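Local coordinates for protein-glutaminase (Chryseobacterium proteolyticum, PDB 3A55) that probably hydrolyses the side-chain amide of glutamine residues in proteins to glutamate, held here as a mutant pro-form resembling a reaction intermediate, at residues T278-L283 / P290-S295. The protein carries 1 engineered substitution. Sequence-based numbering, arbitrary orientation.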
loop_
_atom_site.group_PDB
_atom_site.type_symbol
_atom_site.label_atom_id
_atom_site.label_comp_id
_atom_site.label_asym_id
_atom_site.label_seq_id
_atom_site.Cartn_x
_atom_site.Cartn_y
_atom_site.Cartn_z
ATOM N N THR A 278 10.025 -8.115 -7.043
ATOM C CA THR A 278 10.976 -8.423 -8.118
ATOM C C THR A 278 11.060 -7.248 -9.104
ATOM O O THR A 278 12.153 -6.822 -9.495
ATOM C CB THR A 278 10.611 -9.729 -8.831
ATOM O OG1 THR A 278 10.724 -10.816 -7.901
ATOM C CG2 THR A 278 11.558 -9.993 -10.019
ATOM N N LYS A 279 9.908 -6.706 -9.482
ATOM C CA LYS A 279 9.874 -5.588 -10.434
ATOM C C LYS A 279 10.584 -4.356 -9.885
ATOM O O LYS A 279 11.246 -3.644 -10.643
ATOM C CB LYS A 279 8.429 -5.242 -10.812
ATOM C CG LYS A 279 8.275 -4.186 -11.914
ATOM C CD LYS A 279 8.686 -4.758 -13.268
ATOM C CE LYS A 279 8.479 -3.762 -14.399
ATOM N NZ LYS A 279 8.931 -4.336 -15.704
ATOM N N PHE A 280 10.433 -4.099 -8.579
ATOM C CA PHE A 280 10.991 -2.889 -7.963
ATOM C C PHE A 280 12.393 -3.085 -7.378
ATOM O O PHE A 280 12.952 -2.158 -6.790
ATOM C CB PHE A 280 10.064 -2.348 -6.856
ATOM C CG PHE A 280 8.718 -1.878 -7.338
ATOM C CD1 PHE A 280 8.423 -1.689 -8.694
ATOM C CD2 PHE A 280 7.740 -1.570 -6.402
ATOM C CE1 PHE A 280 7.165 -1.241 -9.089
ATOM C CE2 PHE A 280 6.499 -1.115 -6.790
ATOM C CZ PHE A 280 6.209 -0.949 -8.135
ATOM N N SER A 281 12.945 -4.285 -7.544
ATOM C CA SER A 281 14.187 -4.664 -6.868
ATOM C C SER A 281 15.324 -3.656 -6.998
ATOM O O SER A 281 16.005 -3.352 -6.006
ATOM C CB SER A 281 14.658 -6.039 -7.335
ATOM O OG SER A 281 15.731 -6.492 -6.522
ATOM N N LEU A 282 15.541 -3.142 -8.213
ATOM C CA LEU A 282 16.675 -2.247 -8.457
ATOM C C LEU A 282 16.344 -0.766 -8.328
ATOM O O LEU A 282 17.172 0.094 -8.611
ATOM C CB LEU A 282 17.320 -2.534 -9.827
ATOM C CG LEU A 282 17.778 -3.980 -10.043
ATOM C CD1 LEU A 282 18.351 -4.118 -11.455
ATOM C CD2 LEU A 282 18.805 -4.419 -8.996
ATOM N N LEU A 283 15.125 -0.471 -7.888
ATOM C CA LEU A 283 14.683 0.918 -7.786
ATOM C C LEU A 283 14.947 1.470 -6.397
ATOM O O LEU A 283 14.882 0.742 -5.404
ATOM C CB LEU A 283 13.199 1.053 -8.149
ATOM C CG LEU A 283 12.764 0.403 -9.466
ATOM C CD1 LEU A 283 11.271 0.606 -9.665
ATOM C CD2 LEU A 283 13.549 0.947 -10.674
ATOM N N PRO A 290 5.418 8.092 -11.979
ATOM C CA PRO A 290 4.867 6.843 -11.445
ATOM C C PRO A 290 5.846 5.678 -11.449
ATOM O O PRO A 290 6.811 5.658 -12.227
ATOM C CB PRO A 290 3.720 6.523 -12.415
ATOM C CG PRO A 290 4.015 7.330 -13.642
ATOM C CD PRO A 290 4.610 8.588 -13.108
ATOM N N ALA A 291 5.587 4.717 -10.564
ATOM C CA ALA A 291 6.313 3.455 -10.537
ATOM C C ALA A 291 6.076 2.692 -11.847
ATOM O O ALA A 291 5.086 2.935 -12.539
ATOM C CB ALA A 291 5.859 2.618 -9.335
ATOM N N PRO A 292 6.973 1.751 -12.189
ATOM C CA PRO A 292 6.727 0.944 -13.389
ATOM C C PRO A 292 5.496 0.053 -13.225
ATOM O O PRO A 292 5.075 -0.242 -12.092
ATOM C CB PRO A 292 7.988 0.079 -13.527
ATOM C CG PRO A 292 8.923 0.511 -12.442
ATOM C CD PRO A 292 8.195 1.357 -11.465
ATOM N N ASP A 293 4.940 -0.374 -14.356
ATOM C CA ASP A 293 3.705 -1.155 -14.413
ATOM C C ASP A 293 3.870 -2.502 -13.711
ATOM O O ASP A 293 4.815 -3.235 -13.985
ATOM C CB ASP A 293 3.320 -1.381 -15.886
ATOM C CG ASP A 293 1.834 -1.626 -16.082
ATOM O OD1 ASP A 293 1.172 -2.122 -15.151
ATOM O OD2 ASP A 293 1.321 -1.320 -17.179
ATOM N N VAL A 294 2.963 -2.813 -12.790
ATOM C CA VAL A 294 2.928 -4.141 -12.179
ATOM C C VAL A 294 1.612 -4.868 -12.482
ATOM O O VAL A 294 1.247 -5.811 -11.775
ATOM C CB VAL A 294 3.179 -4.088 -10.645
ATOM C CG1 VAL A 294 4.627 -3.704 -10.351
ATOM C CG2 VAL A 294 2.206 -3.130 -9.958
ATOM N N SER A 295 0.905 -4.422 -13.525
ATOM C CA SER A 295 -0.362 -5.037 -13.924
ATOM C C SER A 295 -0.181 -6.503 -14.316
ATOM O O SER A 295 -1.087 -7.315 -14.134
ATOM C CB SER A 295 -1.018 -4.253 -15.068
ATOM O OG SER A 295 -0.172 -4.182 -16.204
#
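Pro-292 O lies in the plane of the Phe-280 ring, at its edge, while three aliphatic groups of the segment 290-295 approach the ring obliquely. Pro-292 CD sits 3.7 Å from Phe-280 CE1, Ala-291 CB 3.8 Å from Phe-280 CZ, and Val-294 CG1 bridges both ring carbons, its side chain running roughly perpendicular to that of Phe-280. Tyr-151 meets the same phenyl group edge-to-face. Replacing Phe-280 by alanine removes the ring, and would probably leave Ala-291, Pro-292 and Val-294 without the surface they share, opening a gap beside Tyr-151.

Further along, Leu-283 and Pro-292 meet tip to tip, Leu-283 CD1 standing 3.6 Å from Pro-292 CG. The aliphatic chain of Lys-279 runs over Val-294 CG1 and Pro-292 CB: CG lies anti to the backbone N (chi1 -174°), and a bend at chi2 (71°) carries the methylenes onward, until Lys-279 CE lies 3.7 Å from Asp-293 O.

Asp-293 OD1 accepts from Ser-295 N at 2.8 Å, on the anti side but 32° out of the carboxylate plane, a bond that should restrain the rotation of the carboxylate. Leu-283 N bonds to Phe-280 O within a type I beta turn, and Ser-281 O takes a bond from Arg-150 NH2.

Such apolar packing illustrates how a C-terminal tail folds back on the last helix, 271-280: an Asx turn at Asp-293 shapes the returning loop, and the disulfide between Cys-275 and Cys-297 joins the same two parts covalently.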